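Local coordinates for protein L-threonine 3-dehydrogenase (Clostridioides difficile, PDB 7OL1) that probably catalyses the NAD-dependent oxidation of L-threonine to 2-amino-3-oxobutanoate, as an enzyme of the extended short-chain dehydrogenase type, at residues A[96-100]-A[111-115]; A[139-144]-A[299-304]; A[184-190]-A[257-262]. One frame throughout, in Å; residues are numbered along the deposited sequence.

Contact 1 of 3, residues A[96-100]-A[111-115]; sequences LASLL and AWNLN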
# COMPACT_ATOMS: atom_id res chain seq x y z
N LEU A 96 1.33 18.43 -0.54
CA LEU A 96 1.52 18.20 0.92
C LEU A 96 0.21 17.87 1.66
O LEU A 96 0.28 17.46 2.82
CB LEU A 96 2.14 19.42 1.60
CG LEU A 96 3.29 20.13 0.89
CD1 LEU A 96 3.85 21.23 1.80
CD2 LEU A 96 4.37 19.15 0.51
N ALA A 97 -0.97 18.10 1.11
CA ALA A 97 -2.22 17.90 1.89
C ALA A 97 -2.19 16.50 2.51
O ALA A 97 -1.97 15.56 1.76
CB ALA A 97 -3.44 18.02 1.00
N SER A 98 -2.46 16.39 3.81
CA SER A 98 -2.66 15.09 4.50
C SER A 98 -2.97 15.28 6.00
O SER A 98 -2.67 16.32 6.57
CB SER A 98 -1.45 14.21 4.33
OG SER A 98 -0.29 14.93 4.74
N LEU A 99 -3.52 14.26 6.63
CA LEU A 99 -3.46 14.11 8.10
C LEU A 99 -2.20 13.28 8.44
O LEU A 99 -1.95 12.26 7.75
CB LEU A 99 -4.75 13.45 8.58
CG LEU A 99 -6.06 14.16 8.20
CD1 LEU A 99 -7.16 13.78 9.16
CD2 LEU A 99 -5.92 15.68 8.16
N LEU A 100 -1.44 13.74 9.44
CA LEU A 100 -0.18 13.15 9.95
C LEU A 100 -0.47 12.34 11.22
O LEU A 100 -1.66 12.32 11.63
CB LEU A 100 0.82 14.29 10.20
CG LEU A 100 1.04 15.26 9.03
CD1 LEU A 100 2.13 16.27 9.34
CD2 LEU A 100 1.40 14.54 7.74
N ALA A 111 -8.38 10.16 7.64
CA ALA A 111 -6.96 10.14 7.20
C ALA A 111 -6.84 9.32 5.92
O ALA A 111 -6.15 9.78 4.96
CB ALA A 111 -6.08 9.58 8.26
N TRP A 112 -7.50 8.18 5.87
CA TRP A 112 -7.50 7.37 4.63
C TRP A 112 -8.11 8.22 3.49
O TRP A 112 -7.43 8.40 2.45
CB TRP A 112 -8.19 6.02 4.82
CG TRP A 112 -8.32 5.29 3.52
CD1 TRP A 112 -9.31 5.43 2.59
CD2 TRP A 112 -7.36 4.41 2.95
NE1 TRP A 112 -9.04 4.64 1.51
CE2 TRP A 112 -7.84 4.03 1.69
CE3 TRP A 112 -6.12 3.92 3.37
CZ2 TRP A 112 -7.15 3.16 0.86
CZ3 TRP A 112 -5.43 3.08 2.54
CH2 TRP A 112 -5.94 2.70 1.31
N ASN A 113 -9.30 8.79 3.69
CA ASN A 113 -10.01 9.57 2.64
C ASN A 113 -9.11 10.71 2.15
O ASN A 113 -8.81 10.77 0.93
CB ASN A 113 -11.39 10.09 3.07
CG ASN A 113 -11.95 11.11 2.10
OD1 ASN A 113 -12.09 10.84 0.90
ND2 ASN A 113 -12.25 12.32 2.57
N LEU A 114 -8.66 11.57 3.06
CA LEU A 114 -7.86 12.75 2.65
C LEU A 114 -6.57 12.28 1.98
O LEU A 114 -6.24 12.83 0.94
CB LEU A 114 -7.53 13.68 3.83
CG LEU A 114 -6.60 14.85 3.47
CD1 LEU A 114 -7.19 15.72 2.39
CD2 LEU A 114 -6.30 15.71 4.69
N ASN A 115 -5.85 11.32 2.59
CA ASN A 115 -4.44 11.02 2.20
C ASN A 115 -4.46 10.28 0.87
O ASN A 115 -3.52 10.50 0.08
CB ASN A 115 -3.65 10.28 3.29
CG ASN A 115 -3.45 11.10 4.55
OD1 ASN A 115 -3.95 12.21 4.67
ND2 ASN A 115 -2.73 10.56 5.52
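Leu99 lays its CD2 methyl against CD2 of Leu114, 3.5 Å away, with the two leucine side chains crossing at about a right angle. The contact belongs to the Rossmann fold of an extended short-chain dehydrogenase: residues 96-100 belong to the loop that follows parallel strand 92-95, and residues 111-115 lie on helix 108-129, which returns the chain towards the next strand of the sheet. On the helix side, Leu99 also brings its CB to 4.1 Å from CB of Ala111, so that it touches two helix residues three positions apart, Ala111 through CB and Leu114 through CD2. Leu114 reaches this place because its CG stands anti to its own backbone N (chi1 175°); the same CD2 methyl also touches the backbone of Ser98, 3.6 Å from its C.

The polar part of the interface is carried by Asn115, whose amide pairs with both backbone groups of Leu99. Its OD1 accepts from Leu99 N at 2.9 Å, the donor lying in the amide carbonyl plane on a lone pair. Two-point pairing of this kind imitates a peptide group, fixes the rotation of the amide and ties the loop directly to the helix. Thr166 of helix 162-181 takes a further hydrogen bond from the Asn115 amide nitrogen, tying a third element to the same group. Val75 and Thr76 cover Leu114 from a separate loop, while Ala97 N is hydrogen-bonded to Thr28 OG1 at the start of the glycine-rich turn. Within the loop itself, Ser98 OG turns back to Leu96 O at 3.2 Å. The second half of the Asn115 pairing is the straighter one: ND2 donates to Leu99 O at 2.9 Å, with an N-H...O angle of 165° and the oxygen close to the amide plane.

Contact 2 of 3, residues A[139-144]-A[299-304]; sequences IAAFGE and SWPNSL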
# COMPACT_ATOMS: atom_id res chain seq x y z
N ILE A 139 9.32 8.28 7.43
CA ILE A 139 9.83 7.14 8.25
C ILE A 139 8.65 6.27 8.66
O ILE A 139 8.89 5.07 8.94
CB ILE A 139 10.62 7.60 9.49
CG1 ILE A 139 10.15 8.97 9.99
CG2 ILE A 139 12.10 7.56 9.19
CD1 ILE A 139 10.66 9.37 11.38
N ALA A 140 7.43 6.84 8.72
CA ALA A 140 6.22 6.14 9.21
C ALA A 140 5.82 5.01 8.25
O ALA A 140 5.10 4.07 8.68
CB ALA A 140 5.12 7.12 9.46
N ALA A 141 6.36 5.04 7.03
CA ALA A 141 6.15 4.02 5.98
C ALA A 141 6.99 2.77 6.23
O ALA A 141 7.11 1.99 5.27
CB ALA A 141 6.52 4.59 4.64
N PHE A 142 7.64 2.65 7.40
CA PHE A 142 8.47 1.49 7.84
C PHE A 142 7.85 0.84 9.10
O PHE A 142 7.37 1.58 10.01
CB PHE A 142 9.91 1.97 8.08
CG PHE A 142 10.70 2.33 6.85
CD1 PHE A 142 10.87 1.45 5.81
CD2 PHE A 142 11.35 3.56 6.76
CE1 PHE A 142 11.61 1.80 4.69
CE2 PHE A 142 12.08 3.91 5.64
CZ PHE A 142 12.20 3.03 4.59
N GLY A 143 7.90 -0.51 9.17
CA GLY A 143 7.36 -1.36 10.26
C GLY A 143 8.35 -1.69 11.38
O GLY A 143 9.44 -1.07 11.44
N GLU A 144 7.99 -2.64 12.26
CA GLU A 144 8.76 -2.99 13.49
C GLU A 144 9.97 -3.82 13.08
O GLU A 144 11.02 -3.63 13.71
CB GLU A 144 7.94 -3.77 14.52
CG GLU A 144 7.58 -2.94 15.74
CD GLU A 144 6.20 -3.20 16.32
OE1 GLU A 144 5.82 -4.39 16.44
OE2 GLU A 144 5.47 -2.22 16.62
N SER A 299 8.86 1.81 16.98
CA SER A 299 8.42 1.29 15.63
C SER A 299 9.52 1.57 14.61
O SER A 299 9.77 0.74 13.70
CB SER A 299 7.15 1.94 15.09
OG SER A 299 6.03 1.78 15.93
N TRP A 300 10.12 2.75 14.74
CA TRP A 300 10.81 3.47 13.65
C TRP A 300 12.30 3.16 13.69
O TRP A 300 12.92 3.26 14.74
CB TRP A 300 10.62 4.97 13.79
CG TRP A 300 9.26 5.52 13.49
CD1 TRP A 300 8.21 4.95 12.83
CD2 TRP A 300 8.86 6.86 13.82
NE1 TRP A 300 7.16 5.83 12.76
CE2 TRP A 300 7.54 7.01 13.35
CE3 TRP A 300 9.49 7.91 14.48
CZ2 TRP A 300 6.84 8.20 13.52
CZ3 TRP A 300 8.80 9.08 14.66
CH2 TRP A 300 7.49 9.22 14.19
N PRO A 301 12.91 2.94 12.52
CA PRO A 301 14.36 2.98 12.40
C PRO A 301 15.07 4.07 13.23
O PRO A 301 14.49 5.11 13.55
CB PRO A 301 14.58 3.25 10.91
CG PRO A 301 13.35 2.70 10.22
CD PRO A 301 12.24 2.71 11.24
N ASN A 302 16.34 3.78 13.55
CA ASN A 302 17.25 4.64 14.33
C ASN A 302 17.97 5.56 13.33
O ASN A 302 18.28 6.73 13.73
CB ASN A 302 18.28 3.83 15.12
CG ASN A 302 17.67 2.74 15.97
OD1 ASN A 302 16.68 2.97 16.68
ND2 ASN A 302 18.24 1.55 15.91
N SER A 303 18.22 5.06 12.12
CA SER A 303 18.96 5.80 11.06
C SER A 303 18.69 5.17 9.69
O SER A 303 18.59 3.93 9.62
CB SER A 303 20.45 5.84 11.36
OG SER A 303 21.06 4.60 11.05
N LEU A 304 18.57 5.98 8.64
CA LEU A 304 18.26 5.50 7.27
C LEU A 304 19.50 5.70 6.41
O LEU A 304 20.34 6.58 6.76
CB LEU A 304 17.10 6.27 6.62
CG LEU A 304 15.82 6.51 7.41
CD1 LEU A 304 15.08 7.71 6.84
CD2 LEU A 304 14.91 5.29 7.40
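Phe142 starts its contact at CB, which rests 4.0 Å from CD of Pro301 with the two side chains crossing at about a right angle. Further out, CD2 of the Phe142 ring passes 4.1 Å from CG of Pro301, and CE2 comes to 3.6 Å from CD2 of Leu304. At the tip, CZ lies beside OD1 of Asn261 and NH1 of Arg189, on the neighbouring strands. The ring is directed along this line by chi1 of -71°, which sets CG anti to the carbonyl carbon; Thr155 touches it from another loop.

Residues 139-144 follow strand 132-138 of the Rossmann sheet, beginning with a 3-10 turn, whereas residues 299-304 come off the end of helix 291-299. The interface therefore seats the C-terminal lobe, which in extended short-chain dehydrogenases usually shapes the substrate pocket, against the nucleotide-binding domain. Tyr163, the first residue of the Tyr-X-X-X-Lys sequence of this family, packs on Ala140 from helix 162-181.

Ile139 meets the other lobe with two branches. Its CD1 sits over one face of the Trp300 indole, 3.9 Å from the centroid of the six-membered ring and 20° off the normal, a CH-pi contact displaced towards the rim. Its CG2 instead meets CD1 of Leu304 at 3.8 Å. The five-membered part of the indole runs on along the 3-10 turn, with Trp300 NE1 3.7 Å from CA of Ala140.

Contact 3 of 3, residues A[184-190]-A[257-262]; sequences DTRGVRF and RNAFNI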
# COMPACT_ATOMS: atom_id res chain seq x y z
N ASP A 184 5.51 12.49 -14.12
CA ASP A 184 6.77 12.78 -13.38
C ASP A 184 6.40 12.85 -11.89
O ASP A 184 6.41 13.97 -11.31
CB ASP A 184 7.59 13.96 -13.94
CG ASP A 184 8.90 14.23 -13.18
OD1 ASP A 184 9.53 13.25 -12.72
OD2 ASP A 184 9.24 15.44 -12.95
N THR A 185 6.25 11.69 -11.25
CA THR A 185 6.12 11.57 -9.77
C THR A 185 7.49 11.34 -9.08
O THR A 185 8.37 10.60 -9.63
CB THR A 185 5.10 10.48 -9.45
OG1 THR A 185 5.68 9.18 -9.63
CG2 THR A 185 3.86 10.64 -10.31
N ARG A 186 7.64 11.93 -7.90
CA ARG A 186 8.86 11.88 -7.07
C ARG A 186 8.54 12.23 -5.62
O ARG A 186 7.59 12.99 -5.40
CB ARG A 186 9.87 12.94 -7.53
CG ARG A 186 10.32 12.77 -8.98
CD ARG A 186 11.27 13.89 -9.33
NE ARG A 186 11.45 13.95 -10.77
CZ ARG A 186 12.50 14.50 -11.39
NH1 ARG A 186 13.49 15.08 -10.71
NH2 ARG A 186 12.55 14.46 -12.70
N GLY A 187 9.37 11.79 -4.67
CA GLY A 187 9.13 12.14 -3.26
C GLY A 187 10.26 11.75 -2.34
O GLY A 187 11.15 11.04 -2.75
N VAL A 188 10.16 12.17 -1.09
CA VAL A 188 11.19 11.85 -0.08
C VAL A 188 10.45 11.33 1.14
O VAL A 188 9.31 11.71 1.33
CB VAL A 188 12.03 13.09 0.26
CG1 VAL A 188 12.78 13.59 -0.97
CG2 VAL A 188 11.19 14.18 0.89
N ARG A 189 11.10 10.44 1.89
CA ARG A 189 10.67 10.03 3.24
C ARG A 189 11.35 10.96 4.23
O ARG A 189 12.51 10.76 4.56
CB ARG A 189 11.00 8.55 3.49
CG ARG A 189 10.64 7.62 2.34
CD ARG A 189 10.70 6.18 2.81
NE ARG A 189 10.26 5.24 1.80
CZ ARG A 189 11.03 4.43 1.09
NH1 ARG A 189 12.34 4.39 1.28
NH2 ARG A 189 10.46 3.63 0.21
N PHE A 190 10.63 11.98 4.67
CA PHE A 190 11.10 12.88 5.74
C PHE A 190 11.18 12.13 7.06
O PHE A 190 10.29 11.36 7.45
CB PHE A 190 10.19 14.11 5.88
CG PHE A 190 10.28 15.06 4.73
CD1 PHE A 190 11.45 15.75 4.48
CD2 PHE A 190 9.20 15.24 3.88
CE1 PHE A 190 11.54 16.62 3.40
CE2 PHE A 190 9.29 16.11 2.80
CZ PHE A 190 10.45 16.81 2.57
N ARG A 257 11.91 6.64 -7.24
CA ARG A 257 11.10 7.87 -7.43
C ARG A 257 10.30 8.11 -6.15
O ARG A 257 10.53 9.17 -5.51
CB ARG A 257 10.25 7.74 -8.70
CG ARG A 257 10.94 8.26 -9.96
CD ARG A 257 10.16 8.08 -11.27
NE ARG A 257 10.05 9.39 -11.88
CZ ARG A 257 10.73 9.76 -12.94
NH1 ARG A 257 11.52 8.90 -13.54
NH2 ARG A 257 10.60 10.97 -13.43
N ASN A 258 9.44 7.18 -5.74
CA ASN A 258 8.53 7.43 -4.59
C ASN A 258 8.75 6.34 -3.57
O ASN A 258 8.29 5.22 -3.79
CB ASN A 258 7.06 7.52 -5.05
CG ASN A 258 6.78 8.67 -6.01
OD1 ASN A 258 6.59 9.81 -5.56
ND2 ASN A 258 6.73 8.37 -7.31
N ALA A 259 9.47 6.62 -2.47
CA ALA A 259 10.15 7.88 -2.19
C ALA A 259 11.52 7.61 -1.57
O ALA A 259 11.70 6.59 -0.88
CB ALA A 259 9.33 8.69 -1.21
N PHE A 260 12.41 8.60 -1.67
CA PHE A 260 13.85 8.47 -1.34
C PHE A 260 14.02 8.68 0.15
O PHE A 260 13.56 9.72 0.60
CB PHE A 260 14.67 9.54 -2.05
CG PHE A 260 14.95 9.28 -3.51
CD1 PHE A 260 16.05 8.55 -3.89
CD2 PHE A 260 14.17 9.83 -4.50
CE1 PHE A 260 16.35 8.34 -5.23
CE2 PHE A 260 14.45 9.61 -5.84
CZ PHE A 260 15.53 8.85 -6.21
N ASN A 261 14.69 7.77 0.85
CA ASN A 261 15.22 8.03 2.21
C ASN A 261 16.10 9.28 2.17
O ASN A 261 16.96 9.39 1.24
CB ASN A 261 16.13 6.94 2.73
CG ASN A 261 15.45 5.64 3.01
OD1 ASN A 261 14.23 5.59 3.12
ND2 ASN A 261 16.26 4.60 3.13
N ILE A 262 15.91 10.17 3.13
CA ILE A 262 16.88 11.27 3.33
C ILE A 262 17.04 11.42 4.83
O ILE A 262 16.14 11.00 5.56
CB ILE A 262 16.45 12.58 2.67
CG1 ILE A 262 15.10 13.07 3.19
CG2 ILE A 262 16.42 12.47 1.17
CD1 ILE A 262 14.81 14.52 2.79
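Asp184 and Arg257 meet with their carboxylate and guanidinium planes nearly perpendicular, 84° apart, in a salt bridge from Arg257 NH2 to Asp184 OD1 (2.6 Å). It flanks a parallel beta pairing in the Rossmann sheet, where strand 184-194 pairs with strand 260-261, Val188 facing Phe260 and Arg189 facing Asn261. Phe260 N binds Gly187 O at 3.0 Å, and Arg189 N binds Phe260 O at 2.9 Å. Arg186 takes the same carboxylate oxygen side-on with two nitrogens, NE lying 2.8 Å from Asp184 OD1 on its syn lone pair, while Arg257 arrives from the anti side. The two guanidinium planes stand 83° apart around this shared anion; Arg186 NH1 is further held by Leu246 O. Arg257 also turns NE in its own plane to Thr185 O.

On the face carrying Val188 and Phe260, Phe190 and Ile262 lie side by side, pointing the same way, with CD1 of Ile262 3.9 Å from CE1 of Phe190. Asn258 O is hydrogen-bonded to Arg158 of the second subunit, so the edge of this pairing reaches the dimer interface. On the other face, which carries Arg189 and Asn261, the guanidinium of Arg189, salt-bridged to Glu171, spreads one face over Ala259 O and gives NH1 to Asn261 OD1 at 2.9 Å, the donor standing 48° above the amide carbonyl plane.

Contacts 2 and 3 are buried and touch: Ile139 N probably donates a hydrogen bond to Phe190 O, and Leu304 CD1 packs on Ile262 O. Contact 1 is only partly buried and stands apart, its nearest atoms about 6 Å from contact 3 and 8 Å from contact 2. Helix 162-181 packs on all three. Their chemistry follows their place in the fold. In contact 1 a helix side chain reads loop backbone; contact 2, between lobes, has no hydrogen bond across it and relies on apolar side chains; contact 3, within the sheet, combines a backbone ladder with a charged network. Contact 3 is hydrogen-bonded to the second subunit, which residues 111-115 meet only through packing of Trp112.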